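Nitrate reductase (Ulva prolifera, PDB 5YLY) uses FAD in its cytochrome b5 reductase domain and probably catalyses the NADH-dependent reduction of nitrate to nitrite, the first step of nitrate assimilation. Local coordinates at residues D244-M247 against C248-L252. Sequence-based numbering, arbitrary orientation.
Sequences DLDM and CERAL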
loop_
_atom_site.group_PDB
_atom_site.type_symbol
_atom_site.label_atom_id
_atom_site.label_comp_id
_atom_site.label_asym_id
_atom_site.label_seq_id
_atom_site.Cartn_x
_atom_site.Cartn_y
_atom_site.Cartn_z
ATOM N N ASP A 244 -17.274 3.575 -9.528
ATOM C CA ASP A 244 -17.894 3.923 -10.805
ATOM C C ASP A 244 -17.416 5.314 -11.230
ATOM O O ASP A 244 -16.643 5.941 -10.493
ATOM C CB ASP A 244 -19.437 3.788 -10.767
ATOM C CG ASP A 244 -20.221 4.724 -9.845
ATOM O OD1 ASP A 244 -19.595 5.581 -9.181
ATOM O OD2 ASP A 244 -21.460 4.603 -9.795
ATOM N N LEU A 245 -17.825 5.779 -12.419
ATOM C CA LEU A 245 -17.395 7.089 -12.928
ATOM C C LEU A 245 -17.730 8.228 -11.972
ATOM O O LEU A 245 -16.872 9.070 -11.728
ATOM C CB LEU A 245 -17.965 7.376 -14.337
ATOM C CG LEU A 245 -17.496 8.685 -15.001
ATOM C CD1 LEU A 245 -15.981 8.723 -15.191
ATOM C CD2 LEU A 245 -18.218 8.927 -16.322
ATOM N N ASP A 246 -18.977 8.255 -11.444
ATOM C CA ASP A 246 -19.448 9.282 -10.500
ATOM C C ASP A 246 -18.559 9.332 -9.260
ATOM O O ASP A 246 -18.163 10.412 -8.838
ATOM C CB ASP A 246 -20.903 9.019 -10.076
ATOM C CG ASP A 246 -21.777 10.252 -10.109
ATOM O OD1 ASP A 246 -21.481 11.211 -9.354
ATOM O OD2 ASP A 246 -22.728 10.283 -10.927
ATOM N N MET A 247 -18.226 8.165 -8.694
ATOM C CA MET A 247 -17.367 8.100 -7.526
ATOM C C MET A 247 -15.960 8.612 -7.836
ATOM O O MET A 247 -15.389 9.353 -7.023
ATOM C CB MET A 247 -17.315 6.686 -6.967
ATOM C CG MET A 247 -16.747 6.627 -5.559
ATOM S SD MET A 247 -16.611 4.907 -5.012
ATOM C CE MET A 247 -18.320 4.367 -5.142
ATOM N N CYS A 248 -15.406 8.233 -9.017
ATOM C CA CYS A 248 -14.074 8.699 -9.433
ATOM C C CYS A 248 -14.084 10.215 -9.645
ATOM O O CYS A 248 -13.120 10.876 -9.276
ATOM C CB CYS A 248 -13.604 7.966 -10.689
ATOM S SG CYS A 248 -13.238 6.208 -10.430
ATOM N N GLU A 249 -15.172 10.770 -10.226
ATOM C CA GLU A 249 -15.256 12.220 -10.452
ATOM C C GLU A 249 -15.387 12.990 -9.137
ATOM O O GLU A 249 -14.874 14.102 -9.023
ATOM C CB GLU A 249 -16.400 12.576 -11.425
ATOM C CG GLU A 249 -16.108 12.154 -12.857
ATOM C CD GLU A 249 -17.235 12.286 -13.869
ATOM O OE1 GLU A 249 -18.424 12.279 -13.463
ATOM O OE2 GLU A 249 -16.923 12.350 -15.082
ATOM N N ARG A 250 -16.091 12.418 -8.159
ATOM C CA ARG A 250 -16.238 13.081 -6.857
ATOM C C ARG A 250 -14.948 13.046 -6.034
ATOM O O ARG A 250 -14.589 14.037 -5.409
ATOM C CB ARG A 250 -17.402 12.479 -6.043
ATOM C CG ARG A 250 -18.782 12.831 -6.635
ATOM C CD ARG A 250 -19.952 12.366 -5.779
ATOM N NE ARG A 250 -20.200 10.925 -5.895
ATOM C CZ ARG A 250 -19.837 10.022 -4.986
ATOM N NH1 ARG A 250 -19.201 10.399 -3.885
ATOM N NH2 ARG A 250 -20.109 8.735 -5.174
ATOM N N ALA A 251 -14.253 11.911 -6.039
ATOM C CA ALA A 251 -13.070 11.660 -5.221
ATOM C C ALA A 251 -11.736 12.014 -5.812
ATOM O O ALA A 251 -10.799 12.223 -5.044
ATOM C CB ALA A 251 -13.052 10.182 -4.831
ATOM N N LEU A 252 -11.601 12.011 -7.151
ATOM C CA LEU A 252 -10.288 12.169 -7.782
ATOM C C LEU A 252 -10.120 13.361 -8.703
ATOM O O LEU A 252 -11.101 13.954 -9.144
ATOM C CB LEU A 252 -9.978 10.861 -8.568
ATOM C CG LEU A 252 -10.104 9.526 -7.781
ATOM C CD1 LEU A 252 -9.969 8.359 -8.712
ATOM C CD2 LEU A 252 -9.033 9.440 -6.626
HETATM O O HOH W 1 -21.142 6.450 -6.931
#
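The guanidinium of Arg250 has Met247 CA over one face, 3.7 Å from NH2. At its edge, in plane, lie Asp246 OD1 and a water. Asp246 OD1 and Arg250 NE form a long salt bridge of 3.7 Å, with carboxylate and guanidinium planes 36° apart. A bend at chi3 (-76°) turns the Arg250 chain back over the first turn of the helix. The water accepts from Arg250 NH2 and donates to Asp244 OD1, so it links the arginine to the helix start. Asp244 is the N-cap: its OD1 also accepts from Met247 N at 3.0 Å, nearly along the C-O axis. Asp244 O takes Cys248 N at 3.0 Å, the first of five i to i+4 backbone bonds, the last of them from Leu252 N to Cys248 O. On another side, Leu245 CG lies 3.7 Å from Glu249 OE2, an oxygen whose salt bridge goes to Arg254. Arg250 NH2 also bonds Ser239 OG, tying the helix to strand 239-240. This short helix belongs to the NAD-binding domain, away from the FAD. Met247 and Ala251 pack on strands 193-200 and 223-229 of the parallel sheet, while Leu245 and Cys248 meet helix 267-280 at Asn277.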